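Acetylxylan esterase / glucomannan deacetylase (Cellvibrio japonicus, PDB 2WAA) removes acetyl groups from acetylated xylan and glucomannan, a carbohydrate esterase acting in the breakdown of plant cell wall polysaccharides. Local coordinates at residues 55-60 with 111-116; 23-28 with 36-41; 63-68 with 101-106. All blocks are in the same frame, centred on the assembly; numbering follows the deposited sequence. Where two conformers were deposited one is given.

Contact 1. Residues 55-60 with 111-116; sequences EMQSSN and QVTLKQ
Q57 and T113 sit opposite each other as a hydrogen-bonded pair in the antiparallel ladder of strands 51-58 and 112-119, part of one sheet of the N-terminal beta-sandwich. T113 N gives a nearly straight bond to Q57 O (2.8 Å, 169° at the hydrogen), and Q57 N returns a longer one to T113 O (3.1 Å). T113 O also takes a CA-H...O contact from M56. Further along, K115 N binds E55 O at 2.8 Å.

M56, S58, V112 and L114 face the sandwich interior. M56 CG rests on L114 CD1 at 3.8 Å, while the bend at chi3 (75°) carries the methyl CE to V112 CG1 at 3.9 Å. I65, S63 and L79 of the opposing sheet close over this face; L79 O also receives the bond from S58 OG, so this buried hydroxyl has a partner.

The other face is polar. The Q57 and T113 side chains run alongside each other in the same direction, with Q57 CG against T113 CB. In the conformer described, Q57 has CG between its own backbone N and carbonyl carbon (chi1 56°), and its amide meets the end of the K115 chain: NE2 is 3.3 Å from K115 CE. A water accepts from K115 NZ and donates to Q57 OE1. Q83 takes a second bond from K115 NZ and, together with T85, also binds the E55 carboxylate; T35 binds the T113 hydroxyl.

Where strand 51-58 ends and 112-119 begins, S59 N makes a bent bond to Q111 O (2.8 Å). Q111 NE2, in the conformer given, binds N107 OD1. S59 OG replies by accepting Q111 N at 3.0 Å and donates its own proton to a second water, which in turn donates to Q111 OE1.

Contact 2. Residues 23-28 with 36-41; sequences MGRTHI and FGYPGV
R25 O accepts a hydrogen bond from a water (2.7 Å) that itself accepts one from G37 N (2.9 Å), bridging segment 23-28 to the loop that leaves strand 34-36. That loop reverses through a type II beta turn from Y38 to V41, with G40 holding the positive phi of its third position, before strand 42-48 begins in the other sheet of the beta-sandwich. Apolar atoms crowd R25 O: F36 CB lies 3.4 Å away and V41 CG2 3.6 Å.

G24 packs its bare CA against V41; at its phi of 116° a CB would press on M23 O and run into V41 CA. M23 O receives a CA-H...O contact from V41 CA at 3.3 Å.

The extended R25 chain runs beside Y38, with CD 4.1 Å from Y38 CE2; guanidinium and phenol planes stand 87° apart. In the esterase domain the guanidinium binds F208 O and Y206 O and makes a cation-pi contact with W219, while Y38 OH binds F205 O. The contact thus belongs to the domain interface, and the Y38 side chain is about 11 Å from that of S141, the probable nucleophile.

V41 CG1, anti to its backbone N (chi1 172°), touches T26 CG2 and sits over one face of the F36 ring, 3.8 Å above the plane and offset toward the rim.

Contact 3. Residues 63-68 with 101-106; sequences SWIDVI and IIHRSE
I101 CG2 packs against I65 CD1 at 4.0 Å, and the I101 CA-H points to D66 O. I102 then forms the hydrogen-bonded pair with D66: D66 N reaches I102 O at 2.8 Å and I102 N reaches D66 O at 2.9 Å. H103 turns its ring beside S63, where a water in the ring plane lies 2.7 Å from H103 NE2 and also binds S63 OG; Y38 O is hydrogen-bonded to H103 ND1, and F36 meets the ring edge-to-face.

At R104 the chain leaves the strand. Its N still binds W64 O, from a position tilted out of the carbonyl plane. The side chain crosses back over segment 63-68, and a bend at chi3 (59°) sets NE beside W64 CB. NH1 forms a salt bridge with D66 OD2 at 3.1 Å, approaching on the syn side, 24° out of the carboxylate plane; its bond to OD1 is weak. This buried carboxylate is further gripped by S76 and R164, and R104 NH2 reaches D149. Beyond the strand S105 OG accepts W64 N at 2.9 Å while also bonded to H109 ND1.

The arrangement is an antiparallel strand pair of a beta-sandwich, with a serine hydroxyl taking the next backbone N-H beyond the ladder and an arginine-aspartate bridge that continues into the SGNH-type esterase domain.

Overall arrangement
All three contacts belong to the N-terminal beta-sandwich. Contact 1 and contact 3 are antiparallel ladders in opposite sheets that pack together, M56 SD against I65 CD1 and V112 CG2 against S63 CB; contact 3 is nested in the chain loop closed by contact 1. Contact 1 is partly buried, with one apolar face and one polar, watered face. Contacts 2 and 3 are buried nearer the esterase domain, where charged and hydroxyl groups find partners across the domain boundary. Contact 2 lacks a ladder of its own, relying on packing and one bridging water, but joins both others through backbone: F36 O meets V112 N, and V41 O meets H103 N.

Contact 1. Residues 55-60 with 111-116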
loop_
_atom_site.group_PDB
_atom_site.type_symbol
_atom_site.label_atom_id
_atom_site.label_comp_id
_atom_site.label_asym_id
_atom_site.label_seq_id
_atom_site.Cartn_x
_atom_site.Cartn_y
_atom_site.Cartn_z
ATOM N N GLU A 55 -8.267 -9.460 -18.368
ATOM C CA GLU A 55 -7.264 -10.518 -18.506
ATOM C C GLU A 55 -6.202 -10.282 -17.417
ATOM O O GLU A 55 -5.533 -9.220 -17.429
ATOM C CB GLU A 55 -6.611 -10.431 -19.880
ATOM C CG GLU A 55 -7.606 -10.775 -21.011
ATOM C CD GLU A 55 -8.265 -12.120 -20.806
ATOM O OE1 GLU A 55 -7.542 -13.101 -20.561
ATOM O OE2 GLU A 55 -9.503 -12.209 -20.951
ATOM N N MET A 56 -6.060 -11.218 -16.494
ATOM C CA MET A 56 -5.135 -11.028 -15.386
ATOM C C MET A 56 -4.303 -12.268 -15.162
ATOM O O MET A 56 -4.626 -13.341 -15.659
ATOM C CB MET A 56 -5.893 -10.689 -14.089
ATOM C CG MET A 56 -6.868 -9.542 -14.291
ATOM S SD MET A 56 -7.557 -8.962 -12.735
ATOM C CE MET A 56 -6.150 -8.042 -12.082
ATOM N N GLN A 57 -3.215 -12.108 -14.407
ATOM C CA GLN A 57 -2.322 -13.232 -14.068
ATOM C C GLN A 57 -1.505 -12.782 -12.860
ATOM O O GLN A 57 -1.299 -11.570 -12.699
ATOM C CB GLN A 57 -1.413 -13.577 -15.265
ATOM C CG GLN A 57 -0.571 -12.445 -15.793
ATOM C CD GLN A 57 0.399 -12.850 -16.963
ATOM O OE1 GLN A 57 0.392 -13.980 -17.463
ATOM N NE2 GLN A 57 1.219 -11.904 -17.383
ATOM N N SER A 58 -0.999 -13.713 -12.051
ATOM C CA SER A 58 -0.046 -13.340 -11.000
ATOM C C SER A 58 1.234 -14.168 -11.209
ATOM O O SER A 58 1.199 -15.182 -11.922
ATOM C CB SER A 58 -0.624 -13.568 -9.613
ATOM O OG SER A 58 -0.706 -14.956 -9.328
ATOM N N SER A 59 2.357 -13.755 -10.644
ATOM C CA SER A 59 3.599 -14.434 -10.992
ATOM C C SER A 59 3.715 -15.806 -10.379
ATOM O O SER A 59 4.371 -16.689 -10.978
ATOM C CB SER A 59 4.814 -13.611 -10.590
ATOM O OG SER A 59 4.693 -13.305 -9.227
ATOM N N ASN A 60 3.119 -16.000 -9.199
ATOM C CA ASN A 60 3.254 -17.274 -8.473
ATOM C C ASN A 60 1.935 -17.937 -8.138
ATOM O O ASN A 60 1.921 -18.895 -7.351
ATOM C CB ASN A 60 3.959 -17.077 -7.111
ATOM C CG ASN A 60 5.310 -16.454 -7.233
ATOM O OD1 ASN A 60 6.140 -16.850 -8.073
ATOM N ND2 ASN A 60 5.571 -15.474 -6.366
ATOM N N GLN A 111 3.736 -10.715 -8.137
ATOM C CA GLN A 111 3.276 -9.492 -8.783
ATOM C C GLN A 111 2.100 -9.867 -9.662
ATOM O O GLN A 111 2.018 -11.002 -10.191
ATOM C CB GLN A 111 4.386 -8.840 -9.617
ATOM C CG GLN A 111 5.377 -8.063 -8.767
ATOM C CD GLN A 111 6.371 -8.966 -8.145
ATOM O OE1 GLN A 111 6.756 -9.971 -8.769
ATOM N NE2 GLN A 111 6.833 -8.635 -6.913
ATOM N N VAL A 112 1.153 -8.939 -9.775
ATOM C CA VAL A 112 -0.062 -9.188 -10.565
ATOM C C VAL A 112 0.005 -8.345 -11.814
ATOM O O VAL A 112 0.488 -7.220 -11.760
ATOM C CB VAL A 112 -1.288 -8.765 -9.762
ATOM C CG1 VAL A 112 -2.579 -8.689 -10.670
ATOM C CG2 VAL A 112 -1.509 -9.721 -8.566
ATOM N N THR A 113 -0.504 -8.863 -12.941
ATOM C CA THR A 113 -0.530 -8.086 -14.175
ATOM C C THR A 113 -1.990 -8.008 -14.644
ATOM O O THR A 113 -2.696 -9.021 -14.667
ATOM C CB THR A 113 0.319 -8.794 -15.257
ATOM O OG1 THR A 113 1.688 -8.798 -14.828
ATOM C CG2 THR A 113 0.154 -8.092 -16.667
ATOM N N LEU A 114 -2.431 -6.803 -14.988
ATOM C CA LEU A 114 -3.706 -6.621 -15.649
ATOM C C LEU A 114 -3.316 -6.298 -17.070
ATOM O O LEU A 114 -2.554 -5.348 -17.299
ATOM C CB LEU A 114 -4.453 -5.427 -15.046
ATOM C CG LEU A 114 -5.661 -5.015 -15.890
ATOM C CD1 LEU A 114 -6.658 -6.149 -15.971
ATOM C CD2 LEU A 114 -6.294 -3.733 -15.271
ATOM N N LYS A 115 -3.798 -7.075 -18.042
ATOM C CA LYS A 115 -3.392 -6.824 -19.454
ATOM C C LYS A 115 -4.363 -5.922 -20.220
ATOM O O LYS A 115 -3.953 -4.984 -20.918
ATOM C CB LYS A 115 -3.252 -8.149 -20.219
ATOM C CG LYS A 115 -2.188 -9.019 -19.593
ATOM C CD LYS A 115 -1.848 -10.227 -20.489
ATOM C CE LYS A 115 -0.637 -10.995 -19.924
ATOM N NZ LYS A 115 -0.329 -12.211 -20.751
ATOM N N GLN A 116 -5.652 -6.227 -20.099
ATOM C CA GLN A 116 -6.653 -5.471 -20.902
ATOM C C GLN A 116 -8.031 -5.758 -20.334
ATOM O O GLN A 116 -8.189 -6.708 -19.560
ATOM C CB GLN A 116 -6.539 -5.810 -22.423
ATOM C CG GLN A 116 -6.461 -7.245 -22.702
ATOM C CD GLN A 116 -6.173 -7.633 -24.212
ATOM O OE1 GLN A 116 -6.306 -8.800 -24.544
ATOM N NE2 GLN A 116 -5.770 -6.694 -25.061
HETATM O O HOH W 1 2.045 -13.347 -19.946
HETATM O O HOH W 2 7.255 -12.677 -8.307
#

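Contact 2. Residues 23-28 with 36-41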
loop_
_atom_site.group_PDB
_atom_site.type_symbol
_atom_site.label_atom_id
_atom_site.label_comp_id
_atom_site.label_asym_id
_atom_site.label_seq_id
_atom_site.Cartn_x
_atom_site.Cartn_y
_atom_site.Cartn_z
ATOM N N MET A 23 -4.180 4.193 -8.855
ATOM C CA MET A 23 -3.617 4.798 -7.643
ATOM C C MET A 23 -2.677 3.741 -7.062
ATOM O O MET A 23 -3.105 2.618 -6.805
ATOM C CB MET A 23 -4.736 5.122 -6.636
ATOM C CG MET A 23 -4.147 5.844 -5.342
ATOM S SD MET A 23 -5.487 6.116 -4.179
ATOM C CE MET A 23 -5.752 4.496 -3.441
ATOM N N GLY A 24 -1.403 4.070 -6.868
ATOM C CA GLY A 24 -0.434 3.050 -6.371
ATOM C C GLY A 24 0.610 2.805 -7.450
ATOM O O GLY A 24 0.408 3.153 -8.628
ATOM N N ARG A 25 1.747 2.245 -7.074
ATOM C CA ARG A 25 2.804 2.012 -8.044
ATOM C C ARG A 25 2.535 0.888 -9.051
ATOM O O ARG A 25 2.257 -0.261 -8.663
ATOM C CB ARG A 25 4.103 1.704 -7.308
ATOM C CG ARG A 25 4.577 2.928 -6.509
ATOM C CD ARG A 25 6.002 2.723 -5.945
ATOM N NE ARG A 25 6.446 3.859 -5.143
ATOM C CZ ARG A 25 7.648 3.927 -4.557
ATOM N NH1 ARG A 25 8.527 2.969 -4.732
ATOM N NH2 ARG A 25 7.990 4.983 -3.826
ATOM N N THR A 26 2.667 1.213 -10.333
ATOM C CA THR A 26 2.541 0.210 -11.393
ATOM C C THR A 26 3.717 0.336 -12.383
ATOM O O THR A 26 4.267 1.431 -12.581
ATOM C CB THR A 26 1.210 0.380 -12.177
ATOM O OG1 THR A 26 1.177 1.688 -12.798
ATOM C CG2 THR A 26 0.004 0.199 -11.229
ATOM N N HIS A 27 4.083 -0.782 -13.011
ATOM C CA HIS A 27 5.081 -0.782 -14.076
ATOM C C HIS A 27 4.328 -0.938 -15.412
ATOM O O HIS A 27 3.475 -1.812 -15.536
ATOM C CB HIS A 27 6.027 -1.947 -13.908
ATOM C CG HIS A 27 7.115 -1.941 -14.935
ATOM N ND1 HIS A 27 8.151 -1.039 -14.893
ATOM C CD2 HIS A 27 7.273 -2.656 -16.077
ATOM C CE1 HIS A 27 8.939 -1.231 -15.944
ATOM N NE2 HIS A 27 8.429 -2.205 -16.676
ATOM N N ILE A 28 4.603 -0.052 -16.371
ATOM C CA ILE A 28 3.903 -0.086 -17.647
ATOM C C ILE A 28 4.746 -0.937 -18.594
ATOM O O ILE A 28 5.928 -0.586 -18.888
ATOM C CB ILE A 28 3.776 1.305 -18.238
ATOM C CG1 ILE A 28 3.017 2.219 -17.262
ATOM C CG2 ILE A 28 3.023 1.242 -19.615
ATOM C CD1 ILE A 28 2.965 3.683 -17.756
ATOM N N PHE A 36 2.026 -4.859 -10.962
ATOM C CA PHE A 36 2.171 -4.259 -9.659
ATOM C C PHE A 36 2.381 -5.285 -8.567
ATOM O O PHE A 36 1.968 -6.456 -8.682
ATOM C CB PHE A 36 0.948 -3.359 -9.360
ATOM C CG PHE A 36 -0.382 -3.977 -9.704
ATOM C CD1 PHE A 36 -1.117 -4.696 -8.751
ATOM C CD2 PHE A 36 -0.898 -3.841 -10.992
ATOM C CE1 PHE A 36 -2.330 -5.281 -9.065
ATOM C CE2 PHE A 36 -2.141 -4.415 -11.327
ATOM C CZ PHE A 36 -2.853 -5.144 -10.348
ATOM N N GLY A 37 3.051 -4.831 -7.494
ATOM C CA GLY A 37 3.422 -5.708 -6.408
ATOM C C GLY A 37 3.052 -5.157 -5.027
ATOM O O GLY A 37 2.847 -5.941 -4.115
ATOM N N TYR A 38 3.030 -3.838 -4.856
ATOM C CA TYR A 38 2.704 -3.286 -3.533
ATOM C C TYR A 38 1.220 -3.449 -3.230
ATOM O O TYR A 38 0.410 -3.453 -4.136
ATOM C CB TYR A 38 3.103 -1.813 -3.428
ATOM C CG TYR A 38 4.591 -1.649 -3.286
ATOM C CD1 TYR A 38 5.256 -2.072 -2.123
ATOM C CD2 TYR A 38 5.350 -1.110 -4.324
ATOM C CE1 TYR A 38 6.630 -1.933 -2.003
ATOM C CE2 TYR A 38 6.756 -0.957 -4.190
ATOM C CZ TYR A 38 7.369 -1.396 -3.036
ATOM O OH TYR A 38 8.747 -1.234 -2.859
ATOM N N PRO A 39 0.851 -3.596 -1.948
ATOM C CA PRO A 39 -0.595 -3.760 -1.654
ATOM C C PRO A 39 -1.309 -2.401 -1.791
ATOM O O PRO A 39 -0.639 -1.353 -1.776
ATOM C CB PRO A 39 -0.612 -4.172 -0.169
ATOM C CG PRO A 39 0.656 -3.534 0.384
ATOM C CD PRO A 39 1.693 -3.643 -0.735
ATOM N N GLY A 40 -2.617 -2.426 -2.037
ATOM C CA GLY A 40 -3.420 -1.199 -2.103
ATOM C C GLY A 40 -3.483 -0.537 -3.487
ATOM O O GLY A 40 -4.213 0.462 -3.663
ATOM N N VAL A 41 -2.686 -1.046 -4.434
ATOM C CA VAL A 41 -2.730 -0.544 -5.807
ATOM C C VAL A 41 -4.178 -0.743 -6.278
ATOM O O VAL A 41 -4.731 -1.848 -6.179
ATOM C CB VAL A 41 -1.758 -1.268 -6.721
ATOM C CG1 VAL A 41 -1.984 -0.827 -8.206
ATOM C CG2 VAL A 41 -0.289 -0.989 -6.246
HETATM O O HOH W 3 3.791 -2.052 -7.263
#

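Contact 3. Residues 63-68 with 101-106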
loop_
_atom_site.group_PDB
_atom_site.type_symbol
_atom_site.label_atom_id
_atom_site.label_comp_id
_atom_site.label_asym_id
_atom_site.label_seq_id
_atom_site.Cartn_x
_atom_site.Cartn_y
_atom_site.Cartn_z
ATOM N N SER A 63 -1.473 -14.597 -5.370
ATOM C CA SER A 63 -1.843 -13.168 -5.189
ATOM C C SER A 63 -3.377 -12.960 -5.156
ATOM O O SER A 63 -4.131 -13.587 -5.910
ATOM C CB SER A 63 -1.271 -12.300 -6.316
ATOM O OG SER A 63 0.133 -12.475 -6.442
ATOM N N TRP A 64 -3.836 -12.046 -4.304
ATOM C CA TRP A 64 -5.267 -11.814 -4.180
ATOM C C TRP A 64 -5.611 -10.389 -4.561
ATOM O O TRP A 64 -4.834 -9.425 -4.299
ATOM C CB TRP A 64 -5.727 -12.016 -2.717
ATOM C CG TRP A 64 -5.683 -13.501 -2.271
ATOM C CD1 TRP A 64 -4.583 -14.233 -1.866
ATOM C CD2 TRP A 64 -6.814 -14.394 -2.184
ATOM N NE1 TRP A 64 -4.977 -15.506 -1.523
ATOM C CE2 TRP A 64 -6.333 -15.635 -1.705
ATOM C CE3 TRP A 64 -8.198 -14.240 -2.416
ATOM C CZ2 TRP A 64 -7.174 -16.737 -1.507
ATOM C CZ3 TRP A 64 -9.050 -15.324 -2.204
ATOM C CH2 TRP A 64 -8.535 -16.570 -1.761
ATOM N N ILE A 65 -6.797 -10.245 -5.128
ATOM C CA ILE A 65 -7.363 -8.932 -5.384
ATOM C C ILE A 65 -8.791 -8.875 -4.811
ATOM O O ILE A 65 -9.442 -9.920 -4.613
ATOM C CB ILE A 65 -7.417 -8.639 -6.896
ATOM C CG1 ILE A 65 -8.316 -9.690 -7.613
ATOM C CG2 ILE A 65 -5.957 -8.579 -7.481
ATOM C CD1 ILE A 65 -8.606 -9.369 -9.076
ATOM N N ASP A 66 -9.253 -7.643 -4.539
ATOM C CA ASP A 66 -10.683 -7.373 -4.313
ATOM C C ASP A 66 -11.268 -6.721 -5.562
ATOM O O ASP A 66 -10.607 -5.922 -6.218
ATOM C CB ASP A 66 -10.897 -6.376 -3.151
ATOM C CG ASP A 66 -10.816 -7.068 -1.758
ATOM O OD1 ASP A 66 -11.271 -8.220 -1.631
ATOM O OD2 ASP A 66 -10.333 -6.431 -0.802
ATOM N N VAL A 67 -12.504 -7.087 -5.888
ATOM C CA VAL A 67 -13.195 -6.472 -7.016
ATOM C C VAL A 67 -14.460 -5.874 -6.390
ATOM O O VAL A 67 -15.164 -6.546 -5.664
ATOM C CB VAL A 67 -13.611 -7.507 -8.085
ATOM C CG1 VAL A 67 -14.436 -6.774 -9.222
ATOM C CG2 VAL A 67 -12.358 -8.165 -8.710
ATOM N N ILE A 68 -14.673 -4.592 -6.609
ATOM C CA ILE A 68 -15.838 -3.906 -6.031
ATOM C C ILE A 68 -16.636 -3.253 -7.159
ATOM O O ILE A 68 -16.108 -2.451 -7.937
ATOM C CB ILE A 68 -15.446 -2.858 -5.004
ATOM C CG1 ILE A 68 -14.537 -3.487 -3.919
ATOM C CG2 ILE A 68 -16.705 -2.226 -4.388
ATOM C CD1 ILE A 68 -13.695 -2.499 -3.206
ATOM N N ILE A 101 -10.583 -2.499 -8.826
ATOM C CA ILE A 101 -9.797 -3.679 -8.497
ATOM C C ILE A 101 -8.732 -3.205 -7.511
ATOM O O ILE A 101 -8.048 -2.217 -7.770
ATOM C CB ILE A 101 -9.140 -4.278 -9.750
ATOM C CG1 ILE A 101 -10.248 -4.710 -10.742
ATOM C CG2 ILE A 101 -8.147 -5.387 -9.394
ATOM C CD1 ILE A 101 -9.724 -5.007 -12.175
ATOM N N ILE A 102 -8.613 -3.890 -6.373
ATOM C CA ILE A 102 -7.644 -3.486 -5.363
ATOM C C ILE A 102 -6.701 -4.634 -5.107
ATOM O O ILE A 102 -7.154 -5.754 -4.803
ATOM C CB ILE A 102 -8.288 -3.019 -3.991
ATOM C CG1 ILE A 102 -9.255 -1.843 -4.177
ATOM C CG2 ILE A 102 -7.211 -2.497 -3.057
ATOM C CD1 ILE A 102 -10.699 -2.321 -4.229
ATOM N N HIS A 103 -5.378 -4.380 -5.211
ATOM C CA HIS A 103 -4.418 -5.437 -4.894
ATOM C C HIS A 103 -4.405 -5.660 -3.364
ATOM O O HIS A 103 -4.082 -4.731 -2.595
ATOM C CB HIS A 103 -3.007 -5.025 -5.402
ATOM C CG HIS A 103 -1.985 -6.131 -5.380
ATOM N ND1 HIS A 103 -0.652 -5.902 -5.115
ATOM C CD2 HIS A 103 -2.099 -7.472 -5.569
ATOM C CE1 HIS A 103 0.021 -7.047 -5.174
ATOM N NE2 HIS A 103 -0.832 -8.014 -5.455
ATOM N N ARG A 104 -4.696 -6.886 -2.920
ATOM C CA ARG A 104 -4.633 -7.203 -1.480
ATOM C C ARG A 104 -3.261 -7.689 -1.097
ATOM O O ARG A 104 -2.851 -7.497 0.046
ATOM C CB ARG A 104 -5.620 -8.318 -1.102
ATOM C CG ARG A 104 -7.109 -7.929 -1.333
ATOM C CD ARG A 104 -7.981 -9.212 -1.451
ATOM N NE ARG A 104 -7.923 -10.070 -0.267
ATOM C CZ ARG A 104 -8.698 -9.925 0.809
ATOM N NH1 ARG A 104 -9.591 -8.919 0.914
ATOM N NH2 ARG A 104 -8.574 -10.797 1.830
ATOM N N SER A 105 -2.587 -8.371 -2.020
ATOM C CA SER A 105 -1.274 -8.972 -1.762
ATOM C C SER A 105 -0.134 -7.980 -1.694
ATOM O O SER A 105 -0.294 -6.830 -2.078
ATOM C CB SER A 105 -1.003 -10.076 -2.785
ATOM O OG SER A 105 -1.789 -11.199 -2.403
ATOM N N GLU A 106 1.029 -8.419 -1.194
ATOM C CA GLU A 106 2.244 -7.591 -1.291
ATOM C C GLU A 106 3.297 -8.323 -2.132
ATOM O O GLU A 106 3.099 -9.448 -2.550
ATOM C CB GLU A 106 2.833 -7.269 0.095
ATOM C CG GLU A 106 3.197 -8.517 0.906
ATOM C CD GLU A 106 3.889 -8.162 2.222
ATOM O OE1 GLU A 106 5.093 -7.860 2.164
ATOM O OE2 GLU A 106 3.214 -8.171 3.305
HETATM O O HOH W 4 0.818 -10.194 -5.425
#